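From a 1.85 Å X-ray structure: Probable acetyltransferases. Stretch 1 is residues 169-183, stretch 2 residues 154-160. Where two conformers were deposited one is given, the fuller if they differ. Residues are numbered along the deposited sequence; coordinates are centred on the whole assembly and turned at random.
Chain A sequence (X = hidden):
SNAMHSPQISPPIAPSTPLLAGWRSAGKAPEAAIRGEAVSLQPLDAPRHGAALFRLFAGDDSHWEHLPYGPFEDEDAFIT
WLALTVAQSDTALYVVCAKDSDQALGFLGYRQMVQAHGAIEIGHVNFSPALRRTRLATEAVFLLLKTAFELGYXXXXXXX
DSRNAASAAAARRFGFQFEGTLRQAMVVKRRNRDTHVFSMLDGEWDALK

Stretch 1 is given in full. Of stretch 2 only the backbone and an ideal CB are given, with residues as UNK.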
ATOM      1  N   ALA A 169       5.905  13.606 -14.822  1.00 27.00           N
ATOM      2  CA  ALA A 169       5.882  13.787 -16.275  1.00 27.64           C
ATOM      3  C   ALA A 169       6.492  12.555 -16.905  1.00 28.51           C
ATOM      4  O   ALA A 169       6.010  12.059 -17.949  1.00 29.28           O
ATOM      5  CB  ALA A 169       6.657  15.075 -16.681  1.00 29.55           C
ATOM      6  N   ALA A 170       7.492  11.996 -16.230  1.00 28.54           N
ATOM      7  CA  ALA A 170       8.032  10.714 -16.642  1.00 28.33           C
ATOM      8  C   ALA A 170       6.980   9.607 -16.636  1.00 28.01           C
ATOM      9  O   ALA A 170       6.867   8.859 -17.567  1.00 28.94           O
ATOM     10  CB  ALA A 170       9.276  10.272 -15.731  1.00 28.38           C
ATOM     11  N   ALA A 171       6.277   9.458 -15.544  1.00 27.31           N
ATOM     12  CA  ALA A 171       5.204   8.468 -15.505  1.00 26.76           C
ATOM     13  C   ALA A 171       4.255   8.598 -16.691  1.00 26.61           C
ATOM     14  O   ALA A 171       3.932   7.639 -17.401  1.00 26.37           O
ATOM     15  CB  ALA A 171       4.433   8.554 -14.146  1.00 24.57           C
ATOM     16  N   ARG A 172       3.788   9.810 -16.923  1.00 28.19           N
ATOM     17  CA  ARG A 172       2.857  10.023 -18.039  1.00 30.22           C
ATOM     18  C   ARG A 172       3.509   9.731 -19.395  1.00 30.38           C
ATOM     19  O   ARG A 172       2.868   9.158 -20.272  1.00 32.08           O
ATOM     20  CB  ARG A 172       2.243  11.441 -17.968  1.00 30.87           C
ATOM     21  CG  ARG A 172       1.217  11.594 -16.901  1.00 30.54           C
ATOM     22  CD  ARG A 172       0.820  13.069 -16.710  1.00 31.71           C
ATOM     23  NE  ARG A 172      -0.176  13.396 -15.694  1.00 28.98           N
ATOM     24  CZ  ARG A 172      -1.479  13.109 -15.768  1.00 30.02           C
ATOM     25  NH1 ARG A 172      -1.992  12.448 -16.783  1.00 28.52           N
ATOM     26  NH2 ARG A 172      -2.283  13.525 -14.830  1.00 33.15           N
ATOM     27  N   ARG A 173       4.769  10.056 -19.523  1.00 31.12           N
ATOM     28  CA  ARG A 173       5.499   9.866 -20.748  1.00 32.56           C
ATOM     29  C   ARG A 173       5.615   8.369 -21.009  1.00 33.08           C
ATOM     30  O   ARG A 173       5.505   7.961 -22.104  1.00 32.71           O
ATOM     31  CB  ARG A 173       6.853  10.526 -20.608  1.00 32.55           C
ATOM     32  CG  ARG A 173       7.690  10.504 -21.802  1.00 35.17           C
ATOM     33  CD  ARG A 173       8.757  11.542 -21.816  1.00 34.32           C
ATOM     34  NE  ARG A 173       9.546  11.577 -20.618  1.00 37.65           N
ATOM     35  CZ  ARG A 173       9.626  12.628 -19.808  1.00 38.70           C
ATOM     36  NH1 ARG A 173      10.398  12.573 -18.766  1.00 39.49           N
ATOM     37  NH2 ARG A 173       8.957  13.747 -20.058  1.00 39.50           N
ATOM     38  N   PHE A 174       5.808   7.594 -19.964  1.00 32.17           N
ATOM     39  CA  PHE A 174       5.908   6.121 -20.067  1.00 32.71           C
ATOM     40  C   PHE A 174       4.583   5.431 -20.303  1.00 32.04           C
ATOM     41  O   PHE A 174       4.529   4.265 -20.644  1.00 36.49           O
ATOM     42  CB  PHE A 174       6.616   5.550 -18.833  1.00 32.65           C
ATOM     43  CG  PHE A 174       8.056   5.991 -18.682  1.00 32.32           C
ATOM     44  CD1 PHE A 174       8.886   6.198 -19.789  1.00 39.44           C
ATOM     45  CD2 PHE A 174       8.565   6.270 -17.444  1.00 33.22           C
ATOM     46  CE1 PHE A 174      10.243   6.619 -19.623  1.00 38.87           C
ATOM     47  CE2 PHE A 174       9.909   6.685 -17.258  1.00 35.70           C
ATOM     48  CZ  PHE A 174      10.742   6.878 -18.343  1.00 37.93           C
ATOM     49  N   GLY A 175       3.499   6.138 -20.131  1.00 31.63           N
ATOM     50  CA  GLY A 175       2.191   5.614 -20.416  1.00 30.17           C
ATOM     51  C   GLY A 175       1.414   5.132 -19.179  1.00 28.44           C
ATOM     52  O   GLY A 175       0.398   4.500 -19.338  1.00 28.24           O
ATOM     53  N   PHE A 176       1.901   5.392 -17.971  1.00 26.39           N
ATOM     54  CA  PHE A 176       1.100   5.207 -16.764  1.00 26.26           C
ATOM     55  C   PHE A 176      -0.048   6.220 -16.782  1.00 27.14           C
ATOM     56  O   PHE A 176       0.116   7.364 -17.294  1.00 27.06           O
ATOM     57  CB  PHE A 176       1.944   5.454 -15.507  1.00 24.04           C
ATOM     58  CG  PHE A 176       3.069   4.465 -15.300  1.00 25.17           C
ATOM     59  CD1 PHE A 176       2.887   3.337 -14.533  1.00 24.83           C
ATOM     60  CD2 PHE A 176       4.354   4.678 -15.871  1.00 28.90           C
ATOM     61  CE1 PHE A 176       3.948   2.443 -14.287  1.00 25.89           C
ATOM     62  CE2 PHE A 176       5.415   3.745 -15.649  1.00 24.70           C
ATOM     63  CZ  PHE A 176       5.189   2.676 -14.879  1.00 23.85           C
ATOM     64  N   GLN A 177      -1.183   5.831 -16.220  1.00 25.97           N
ATOM     65  CA  GLN A 177      -2.320   6.705 -16.099  1.00 25.22           C
ATOM     66  C   GLN A 177      -2.386   7.265 -14.703  1.00 24.26           C
ATOM     67  O   GLN A 177      -2.212   6.501 -13.724  1.00 21.58           O
ATOM     68  CB  GLN A 177      -3.594   5.890 -16.324  1.00 27.39           C
ATOM     69  CG  GLN A 177      -3.709   5.177 -17.669  1.00 33.29           C
ATOM     70  CD  GLN A 177      -3.462   6.138 -18.824  1.00 39.30           C
ATOM     71  OE1 GLN A 177      -2.505   5.976 -19.616  1.00 38.92           O
ATOM     72  NE2 GLN A 177      -4.286   7.176 -18.888  1.00 32.73           N
ATOM     73  N   PHE A 178      -2.778   8.529 -14.590  1.00 22.55           N
ATOM     74  CA  PHE A 178      -2.935   9.155 -13.274  1.00 23.08           C
ATOM     75  C   PHE A 178      -4.185   8.676 -12.633  1.00 23.77           C
ATOM     76  O   PHE A 178      -5.247   8.702 -13.289  1.00 21.85           O
ATOM     77  CB  PHE A 178      -2.981  10.705 -13.412  1.00 23.65           C
ATOM     78  CG  PHE A 178      -3.182  11.403 -12.132  1.00 23.51           C
ATOM     79  CD1 PHE A 178      -2.262  11.295 -11.126  1.00 21.72           C
ATOM     80  CD2 PHE A 178      -4.361  12.092 -11.893  1.00 21.91           C
ATOM     81  CE1 PHE A 178      -2.506  11.949  -9.844  1.00 22.76           C
ATOM     82  CE2 PHE A 178      -4.609  12.732 -10.645  1.00 23.47           C
ATOM     83  CZ  PHE A 178      -3.652  12.655  -9.639  1.00 25.04           C
ATOM     84  N   GLU A 179      -4.101   8.218 -11.363  1.00 20.93           N
ATOM     85  CA  GLU A 179      -5.266   7.732 -10.665  1.00 21.52           C
ATOM     86  C   GLU A 179      -5.769   8.698  -9.566  1.00 22.58           C
ATOM     87  O   GLU A 179      -6.968   8.816  -9.341  1.00 23.59           O
ATOM     88  CB  GLU A 179      -4.999   6.347 -10.041  1.00 20.78           C
ATOM     89  CG  GLU A 179      -4.955   5.255 -11.084  1.00 19.25           C
ATOM     90  CD  GLU A 179      -4.732   3.895 -10.514  1.00 22.06           C
ATOM     91  OE1 GLU A 179      -4.081   3.752  -9.458  1.00 22.60           O
ATOM     92  OE2 GLU A 179      -5.109   2.939 -11.213  1.00 24.36           O
ATOM     93  N   GLY A 180      -4.868   9.322  -8.865  1.00 23.07           N
ATOM     94  CA  GLY A 180      -5.233  10.287  -7.857  1.00 23.12           C
ATOM     95  C   GLY A 180      -4.061  10.587  -6.947  1.00 22.39           C
ATOM     96  O   GLY A 180      -2.950  10.061  -7.170  1.00 24.37           O
ATOM     97  N   THR A 181      -4.316  11.432  -5.962  1.00 21.08           N
ATOM     98  CA  THR A 181      -3.342  11.900  -5.037  1.00 20.91           C
ATOM     99  C   THR A 181      -3.754  11.617  -3.598  1.00 21.33           C
ATOM    100  O   THR A 181      -4.800  11.967  -3.168  1.00 22.54           O
ATOM    101  CB  THR A 181      -3.120  13.406  -5.178  1.00 22.74           C
ATOM    102  OG1 THR A 181      -2.741  13.738  -6.505  1.00 21.65           O
ATOM    103  CG2 THR A 181      -2.071  13.882  -4.194  1.00 25.22           C
ATOM    104  N   LEU A 182      -2.852  10.947  -2.905  1.00 21.09           N
ATOM    105  CA  LEU A 182      -2.974  10.608  -1.515  0.50 21.13           C
ATOM    106  C   LEU A 182      -2.446  11.799  -0.685  1.00 21.24           C
ATOM    107  O   LEU A 182      -1.222  12.003  -0.540  1.00 22.28           O
ATOM    108  CB  LEU A 182      -2.217   9.326  -1.219  0.50 20.93           C
ATOM    109  CG  LEU A 182      -2.881   7.978  -1.456  0.50 23.08           C
ATOM    110  CD1 LEU A 182      -3.958   8.007  -2.539  0.50 27.73           C
ATOM    111  CD2 LEU A 182      -1.826   6.856  -1.640  0.50 24.25           C
ATOM    112  N   ARG A 183      -3.381  12.582  -0.127  1.00 22.34           N
ATOM    113  CA  ARG A 183      -3.026  13.774   0.545  1.00 22.96           C
ATOM    114  C   ARG A 183      -2.467  13.477   1.941  1.00 23.99           C
ATOM    115  O   ARG A 183      -3.041  12.693   2.666  1.00 24.89           O
ATOM    116  CB  ARG A 183      -4.248  14.674   0.671  1.00 25.17           C
ATOM    117  CG  ARG A 183      -5.036  14.923  -0.691  1.00 26.06           C
ATOM    118  CD  ARG A 183      -6.388  15.571  -0.367  1.00 27.72           C
ATOM    119  NE  ARG A 183      -7.134  14.667   0.511  1.00 27.89           N
ATOM    120  CZ  ARG A 183      -8.127  15.046   1.304  1.00 29.07           C
ATOM    121  NH1 ARG A 183      -8.530  16.318   1.302  1.00 28.71           N
ATOM    122  NH2 ARG A 183      -8.749  14.149   2.065  1.00 28.05           N
ATOM    123  N   UNK A 154      -0.786  -7.816 -12.821  1.00 21.92           N
ATOM    124  CA  UNK A 154      -1.975  -7.152 -13.419  1.00 22.53           C
ATOM    125  C   UNK A 154      -1.932  -5.629 -13.348  1.00 21.18           C
ATOM    126  O   UNK A 154      -2.575  -4.960 -14.127  1.00 21.64           O
ATOM    127  CB  UNK A 154      -3.245  -7.638 -12.718  1.00 22.53           C
ATOM    128  N   UNK A 155      -1.162  -5.089 -12.424  1.00 19.86           N
ATOM    129  CA  UNK A 155      -1.140  -3.676 -12.133  1.00 21.46           C
ATOM    130  C   UNK A 155       0.316  -3.299 -11.736  1.00 21.66           C
ATOM    131  O   UNK A 155       0.877  -3.943 -10.832  1.00 22.51           O
ATOM    132  CB  UNK A 155      -2.141  -3.332 -11.029  1.00 21.46           C
ATOM    133  N   UNK A 156       0.892  -2.290 -12.372  1.00 21.27           N
ATOM    134  CA  UNK A 156       2.193  -1.773 -12.118  0.50 21.75           C
ATOM    135  C   UNK A 156       2.087  -0.298 -11.621  1.00 22.45           C
ATOM    136  O   UNK A 156       1.533   0.374 -12.445  1.00 22.83           O
ATOM    137  CB  UNK A 156       3.050  -1.883 -13.381  0.50 21.75           C
ATOM    138  N   UNK A 157       2.414   0.114 -10.415  1.00 20.67           N
ATOM    139  CA  UNK A 157       2.237   1.478  -9.997  1.00 21.96           C
ATOM    140  C   UNK A 157       3.506   2.260 -10.232  1.00 23.09           C
ATOM    141  O   UNK A 157       4.569   1.709 -10.305  1.00 21.44           O
ATOM    142  CB  UNK A 157       1.823   1.546  -8.526  1.00 21.96           C
ATOM    143  N   UNK A 158       3.342   3.563 -10.310  1.00 21.97           N
ATOM    144  CA  UNK A 158       4.393   4.532 -10.213  1.00 21.98           C
ATOM    145  C   UNK A 158       3.869   5.578  -9.252  1.00 20.08           C
ATOM    146  O   UNK A 158       2.797   6.061  -9.417  1.00 20.76           O
ATOM    147  CB  UNK A 158       4.778   5.117 -11.573  1.00 21.98           C
ATOM    148  N   UNK A 159       4.654   5.869  -8.236  1.00 21.92           N
ATOM    149  CA  UNK A 159       4.272   6.865  -7.212  1.00 22.55           C
ATOM    150  C   UNK A 159       5.357   7.961  -7.053  1.00 23.53           C
ATOM    151  O   UNK A 159       6.554   7.715  -7.197  1.00 22.84           O
ATOM    152  CB  UNK A 159       4.035   6.170  -5.870  1.00 22.55           C
ATOM    153  N   UNK A 160       4.924   9.182  -6.759  1.00 24.02           N
ATOM    154  CA  UNK A 160       5.883  10.282  -6.491  1.00 23.97           C
ATOM    155  C   UNK A 160       5.332  11.360  -5.617  1.00 23.35           C
ATOM    156  O   UNK A 160       4.160  11.492  -5.382  1.00 21.26           O
ATOM    157  CB  UNK A 160       6.347  10.916  -7.804  1.00 23.97           C
TER

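Position 154 lies in loop, before the strand. Its ideal CB has nothing of stretch 1 within 5.5 Å, so the visible atoms set no preference. The deposited residue is R154, and its guanidinium is hydrogen-bonded elsewhere in the structure.

Position 155 opens the strand. Its CA-to-CB bond points sideways and meets nothing nearby. Farther off, the carboxylate of E179 offers two acceptors. A long donor, lysine or arginine, could reach it; a short polar residue could not. The deposited residue is R155, extended with chi1, chi2 and chi3 all t. It forms a salt bridge, with R155 NH2 to E179 OE1 at 2.7 Å and R155 NH1 to E179 OE2 at 2.9 Å. Two nitrogens thus meet two oxygens.

Position 156 also points sideways. Its ideal CB is 4.5 Å from F176 CE1, so a small or medium apolar residue would suit: alanine, cysteine, valine. The deposited residue is C156, chi1 m. Its backbone makes the closer contact, C156 O to F176 CE1 at 3.7 Å, at the ring edge.

Position 157 points away from stretch 1. The visible atoms allow many types; with R155 now known, an acid could also answer its charge. The deposited residue is E157. It forms a salt bridge with R155, E157 OE1 to R155 NH2 at 2.8 Å.

Position 158 points toward stretch 1, and its CA pairs with that of A171 at 6.6 Å. The ideal CB is 3.9 Å from F176 CE1 and 4.3 Å from A171 CB. A170, just before A171, and F174, three residues after it, add apolar surface. Leucine, methionine or phenylalanine could use part of this site; a broad aromatic could span more. The deposited residue is W158, chi1 t. A171 CB sits over the face of its five-membered ring, 3.7 Å from the centroid. W158 CB in turn lies over the F176 face, and the indole edge is directed toward that face. W158 CH2 reaches F174 CE2 at 3.9 Å, with the ring planes oblique.

Position 159 points away, with no stretch 1 atom near its ideal CB. A long side chain could still come back toward L182. The deposited residue is R159; R159 NH2 is 3.7 Å from L182 CD2. R159 NE forms a salt bridge with E157 OE2 at 2.8 Å.

Position 160 is out of reach of stretch 1, and the view leaves the choice open. The deposited residue is C160, chi1 p.

Stretch 2, residues 154-160: RRCEWRC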
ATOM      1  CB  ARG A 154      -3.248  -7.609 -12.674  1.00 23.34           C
ATOM      2  CG  ARG A 154      -3.549  -9.044 -12.836  1.00 26.91           C
ATOM      3  CD  ARG A 154      -4.826  -9.447 -12.150  1.00 24.46           C
ATOM      4  NE  ARG A 154      -5.931  -8.949 -12.864  1.00 24.93           N
ATOM      5  CZ  ARG A 154      -6.906  -8.196 -12.388  1.00 24.97           C
ATOM      6  NH1 ARG A 154      -6.896  -7.740 -11.169  1.00 26.02           N
ATOM      7  NH2 ARG A 154      -7.881  -7.823 -13.226  1.00 28.16           N
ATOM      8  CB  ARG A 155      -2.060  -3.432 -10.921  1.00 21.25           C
ATOM      9  CG  ARG A 155      -2.040  -1.992 -10.377  1.00 20.51           C
ATOM     10  CD  ARG A 155      -2.714  -1.875  -9.013  1.00 22.97           C
ATOM     11  NE  ARG A 155      -2.546  -0.563  -8.421  1.00 21.68           N
ATOM     12  CZ  ARG A 155      -3.061   0.598  -8.918  1.00 18.57           C
ATOM     13  NH1 ARG A 155      -3.893   0.641  -9.940  1.00 20.07           N
ATOM     14  NH2 ARG A 155      -2.727   1.730  -8.365  1.00 22.37           N
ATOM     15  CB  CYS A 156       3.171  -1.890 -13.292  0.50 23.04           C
ATOM     16  SG  CYS A 156       3.774  -3.562 -13.604  0.50 25.69           S
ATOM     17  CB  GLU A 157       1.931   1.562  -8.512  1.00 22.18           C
ATOM     18  CG  GLU A 157       0.598   1.231  -8.181  1.00 25.66           C
ATOM     19  CD  GLU A 157       0.283   1.404  -6.722  1.00 25.11           C
ATOM     20  OE1 GLU A 157      -0.854   1.206  -6.409  1.00 30.20           O
ATOM     21  OE2 GLU A 157       1.141   1.720  -5.934  1.00 25.96           O
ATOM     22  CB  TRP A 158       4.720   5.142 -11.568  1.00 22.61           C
ATOM     23  CG  TRP A 158       5.821   6.174 -11.615  1.00 22.49           C
ATOM     24  CD1 TRP A 158       5.812   7.409 -11.068  1.00 23.82           C
ATOM     25  CD2 TRP A 158       7.064   6.055 -12.289  1.00 23.88           C
ATOM     26  NE1 TRP A 158       6.968   8.061 -11.344  1.00 25.05           N
ATOM     27  CE2 TRP A 158       7.758   7.250 -12.098  1.00 23.80           C
ATOM     28  CE3 TRP A 158       7.658   5.058 -13.044  1.00 26.74           C
ATOM     29  CZ2 TRP A 158       9.005   7.465 -12.633  1.00 29.68           C
ATOM     30  CZ3 TRP A 158       8.894   5.278 -13.552  1.00 26.17           C
ATOM     31  CH2 TRP A 158       9.550   6.469 -13.355  1.00 29.62           C
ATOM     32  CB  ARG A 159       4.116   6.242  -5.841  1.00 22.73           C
ATOM     33  CG  ARG A 159       2.983   5.324  -5.715  1.00 25.59           C
ATOM     34  CD  ARG A 159       2.774   4.779  -4.284  1.00 26.30           C
ATOM     35  NE  ARG A 159       1.608   3.909  -4.307  1.00 26.95           N
ATOM     36  CZ  ARG A 159       0.735   3.787  -3.321  1.00 25.95           C
ATOM     37  NH1 ARG A 159      -0.258   2.920  -3.432  1.00 30.00           N
ATOM     38  NH2 ARG A 159       0.922   4.466  -2.223  1.00 28.04           N
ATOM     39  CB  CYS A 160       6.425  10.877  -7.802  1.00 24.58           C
ATOM     40  SG  CYS A 160       5.245  11.772  -8.758  1.00 25.52           S
TER
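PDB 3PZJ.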